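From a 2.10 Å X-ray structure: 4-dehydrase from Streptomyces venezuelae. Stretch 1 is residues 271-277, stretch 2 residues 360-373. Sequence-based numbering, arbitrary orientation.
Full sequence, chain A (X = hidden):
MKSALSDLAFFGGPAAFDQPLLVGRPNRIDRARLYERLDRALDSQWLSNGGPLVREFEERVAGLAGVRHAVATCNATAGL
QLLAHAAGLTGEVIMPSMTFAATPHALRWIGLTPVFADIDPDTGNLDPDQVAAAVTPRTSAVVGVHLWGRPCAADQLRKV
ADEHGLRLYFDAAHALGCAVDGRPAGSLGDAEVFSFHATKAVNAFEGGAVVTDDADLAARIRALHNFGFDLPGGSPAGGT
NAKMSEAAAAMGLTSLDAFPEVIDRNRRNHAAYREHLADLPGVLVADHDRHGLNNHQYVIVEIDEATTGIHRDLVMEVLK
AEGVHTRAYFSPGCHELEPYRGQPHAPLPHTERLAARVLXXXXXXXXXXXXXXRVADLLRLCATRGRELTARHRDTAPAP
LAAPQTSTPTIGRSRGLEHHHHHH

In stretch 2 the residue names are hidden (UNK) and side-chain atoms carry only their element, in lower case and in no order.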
# COMPACT_ATOMS: atom_id res chain seq x y z
N ALA A 271 10.61 -29.84 15.21
CA ALA A 271 10.92 -31.01 15.98
C ALA A 271 12.42 -31.08 16.23
O ALA A 271 12.86 -31.45 17.32
CB ALA A 271 10.34 -32.25 15.33
N ALA A 272 13.18 -30.72 15.19
CA ALA A 272 14.63 -30.74 15.27
C ALA A 272 15.14 -29.86 16.37
O ALA A 272 16.03 -30.23 17.12
CB ALA A 272 15.28 -30.33 13.96
N TYR A 273 14.57 -28.66 16.44
CA TYR A 273 15.03 -27.77 17.48
C TYR A 273 14.64 -28.35 18.81
O TYR A 273 15.42 -28.34 19.75
CB TYR A 273 14.38 -26.37 17.39
CG TYR A 273 15.05 -25.35 16.47
CD1 TYR A 273 14.43 -24.95 15.28
CD2 TYR A 273 16.27 -24.77 16.81
CE1 TYR A 273 15.01 -23.99 14.43
CE2 TYR A 273 16.88 -23.83 15.97
CZ TYR A 273 16.24 -23.43 14.79
OH TYR A 273 16.82 -22.49 13.96
N ARG A 274 13.42 -28.86 18.90
CA ARG A 274 12.97 -29.42 20.18
C ARG A 274 13.93 -30.44 20.70
O ARG A 274 14.37 -30.45 21.86
CB ARG A 274 11.60 -30.06 20.09
CG ARG A 274 10.75 -29.90 21.35
CD ARG A 274 9.39 -30.59 21.23
NE ARG A 274 9.40 -31.71 20.26
CZ ARG A 274 8.59 -31.81 19.19
NH1 ARG A 274 8.62 -32.84 18.33
NH2 ARG A 274 7.71 -30.82 18.98
N GLU A 275 14.28 -31.32 19.80
CA GLU A 275 15.20 -32.36 20.16
C GLU A 275 16.60 -31.83 20.48
O GLU A 275 17.22 -32.25 21.45
CB GLU A 275 15.20 -33.50 19.12
CG GLU A 275 15.91 -33.07 17.83
CD GLU A 275 16.56 -34.23 17.12
OE1 GLU A 275 17.25 -35.05 17.69
OE2 GLU A 275 16.29 -34.25 15.82
N HIS A 276 17.12 -30.91 19.69
CA HIS A 276 18.45 -30.39 19.98
C HIS A 276 18.56 -29.50 21.20
O HIS A 276 19.67 -29.16 21.61
CB HIS A 276 19.06 -29.61 18.82
CG HIS A 276 19.33 -30.56 17.73
ND1 HIS A 276 20.10 -31.69 17.98
CD2 HIS A 276 18.91 -30.57 16.45
CE1 HIS A 276 20.14 -32.36 16.84
NE2 HIS A 276 19.44 -31.72 15.91
N LEU A 277 17.43 -29.08 21.76
CA LEU A 277 17.48 -28.19 22.93
C LEU A 277 16.87 -28.82 24.15
O LEU A 277 16.53 -28.20 25.16
CB LEU A 277 16.81 -26.84 22.59
CG LEU A 277 17.57 -26.07 21.52
CD1 LEU A 277 16.60 -25.04 21.01
CD2 LEU A 277 18.84 -25.44 22.08
N UNK A 360 13.20 -15.44 18.46
CA UNK A 360 12.79 -16.17 17.25
C UNK A 360 14.01 -16.72 16.50
O UNK A 360 14.94 -15.99 16.19
c UNK A 360 11.93 -15.26 16.35
o UNK A 360 10.92 -16.02 15.72
N UNK A 361 14.04 -18.00 16.18
CA UNK A 361 15.18 -18.59 15.47
C UNK A 361 14.92 -18.86 13.97
O UNK A 361 13.79 -19.10 13.57
c UNK A 361 16.84 -18.95 18.01
c UNK A 361 15.74 -21.13 18.34
c UNK A 361 15.46 -19.93 16.17
c UNK A 361 15.59 -19.77 17.69
N UNK A 362 15.94 -18.86 13.13
CA UNK A 362 15.78 -19.12 11.69
C UNK A 362 15.09 -20.44 11.32
O UNK A 362 15.40 -21.50 11.87
c UNK A 362 18.00 -18.43 12.18
c UNK A 362 17.18 -19.13 11.12
c UNK A 362 17.37 -18.85 13.47
N UNK A 363 14.15 -20.36 10.39
CA UNK A 363 13.38 -21.50 9.91
C UNK A 363 13.03 -21.40 8.41
O UNK A 363 13.67 -20.64 7.67
o UNK A 363 11.80 -23.36 10.50
c UNK A 363 11.05 -21.08 10.99
c UNK A 363 12.24 -22.04 10.83
N UNK A 364 12.05 -22.18 7.98
CA UNK A 364 11.63 -22.20 6.59
C UNK A 364 12.51 -23.14 5.78
O UNK A 364 13.40 -23.81 6.30
N UNK A 365 12.26 -23.17 4.46
CA UNK A 365 12.97 -24.00 3.52
C UNK A 365 14.43 -23.68 3.39
O UNK A 365 15.20 -24.48 2.85
c UNK A 365 10.84 -24.66 2.58
c UNK A 365 12.24 -24.14 2.20
o UNK A 365 12.22 -22.89 1.53
N UNK A 366 14.83 -22.54 3.91
CA UNK A 366 16.24 -22.20 3.84
C UNK A 366 17.04 -22.93 4.94
O UNK A 366 18.25 -23.07 4.87
c UNK A 366 16.42 -20.68 3.95
N UNK A 367 16.37 -23.41 5.99
CA UNK A 367 17.09 -24.06 7.07
C UNK A 367 16.95 -25.58 7.07
O UNK A 367 15.86 -26.11 6.84
c UNK A 367 17.06 -21.97 8.44
c UNK A 367 16.78 -24.18 9.61
c UNK A 367 18.58 -21.89 8.63
c UNK A 367 16.55 -23.40 8.34
N UNK A 368 18.07 -26.28 7.34
CA UNK A 368 18.18 -27.72 7.42
C UNK A 368 18.81 -28.14 8.76
O UNK A 368 19.25 -27.30 9.55
N UNK A 369 18.87 -29.45 8.99
CA UNK A 369 19.41 -30.04 10.22
C UNK A 369 20.74 -29.53 10.69
O UNK A 369 20.91 -29.25 11.88
c UNK A 369 18.11 -32.09 9.55
c UNK A 369 19.34 -31.57 10.26
o UNK A 369 17.00 -31.60 9.70
o UNK A 369 18.37 -33.11 8.74
N UNK A 370 21.68 -29.42 9.76
CA UNK A 370 22.99 -28.94 10.07
C UNK A 370 22.96 -27.53 10.60
O UNK A 370 23.64 -27.17 11.55
o UNK A 370 24.47 -30.81 7.37
c UNK A 370 23.87 -29.07 8.84
o UNK A 370 24.06 -31.36 9.53
c UNK A 370 24.17 -30.53 8.63
N UNK A 371 22.11 -26.74 9.97
CA UNK A 371 21.94 -25.37 10.38
C UNK A 371 21.38 -25.34 11.80
O UNK A 371 21.82 -24.59 12.68
c UNK A 371 21.27 -24.87 8.06
o UNK A 371 22.32 -24.40 7.67
o UNK A 371 20.41 -25.53 7.32
c UNK A 371 20.84 -24.81 9.48
N UNK A 372 20.38 -26.19 12.01
CA UNK A 372 19.69 -26.29 13.29
C UNK A 372 20.61 -26.59 14.43
O UNK A 372 20.60 -25.93 15.46
c UNK A 372 17.89 -27.36 14.64
c UNK A 372 18.43 -27.13 13.22
c UNK A 372 16.19 -27.19 11.95
c UNK A 372 17.41 -26.38 12.35
N UNK A 373 21.44 -27.58 14.21
CA UNK A 373 22.42 -28.02 15.18
C UNK A 373 23.37 -26.88 15.51
O UNK A 373 23.78 -26.59 16.63
n UNK A 373 25.87 -30.87 14.92
c UNK A 373 24.49 -31.30 14.62
n UNK A 373 26.33 -29.92 12.83
c UNK A 373 23.23 -29.11 14.48
n UNK A 373 27.91 -29.91 14.50
c UNK A 373 23.45 -30.39 15.27
c UNK A 373 26.69 -30.23 14.08

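Position 360 carries one carbon and then one oxygen, out of reach of stretch 1, on a strand: Ser360. Position 361 has four carbons forked at the second, its CB 3.6 Å from Tyr273 OH; a fork there means leucine, Leu361, and its CD1 packs 3.8 Å from Tyr273 CE2. At 362 three carbons close a ring onto the backbone N, which only proline does, and the ring carbon bonded to that N lies 3.7 Å from Tyr273 OH. Pro362 offers its carbonyl to the contact: Tyr273 OH donates a hydrogen bond to Pro362 O at 2.7 Å, near the plane of the ring.

Position 363 bears a carbon carrying one oxygen and one carbon, and points toward stretch 1 without touching it: Thr363. At 364 there are no side-chain atoms, and phi is 84°, a value that favours glycine; Gly364 opens a type I turn that closes at 367. Position 365 repeats the pattern of one carbon bearing an oxygen and a carbon, far from stretch 1, so Thr365; its hydroxyl is satisfied elsewhere in the structure. A lone exposed carbon at 366 gives Ala366. Position 367 has four carbons forked at the first, one arm two carbons long: Ile367, buried but barely covered by stretch 1, its N bonded to Gly364 O at 3.0 Å.

Position 368 has no side chain and sits at the N-cap of the next helix. Its N donates a very short bond to a side-chain oxygen of 371, and an ideal CB would be crowded by that same oxygen; Gly368 fits. Position 369 shows two carbons, the second with two oxygens, poorly ordered and exposed: Asp369. The same atoms at 370, with CB directed away, give Asp370. They recur at 371, where one oxygen takes the bond from Gly368 N: Asp371, with Gly368 N to Asp371 OD2 at 2.5 Å.

Position 372 has four carbons forked at the first, with one two-carbon arm; its CB points toward stretch 1, and its carbons touch Ala272, Tyr273 and His276: Ile372. Position 373 runs three carbons, a nitrogen, then a carbon with two more nitrogens, and one of the carbons lies over a face of the His276 ring: Arg373. Arg373 CG is 4.2 Å from His276 CE1, while the end of the side chain leads away.

The rule is a tyrosine held at two places: a methyl over one ring face and a backbone carbonyl at the hydroxyl. Ile372 CG2 sits over the Tyr273 face, 3.9 Å from the centroid, while the hydroxyl is anchored to Pro362 O. Ile372 also reaches Ala272, CD1 to CB 3.8 Å, and its CG2 meets the His276 edge 3.8 Å from CD2. The small alanine faces this isoleucine between helices whose axes approach to 9.8 Å at 37°.

Stretch 2 360-373: SLPTGTAIGDDDIR
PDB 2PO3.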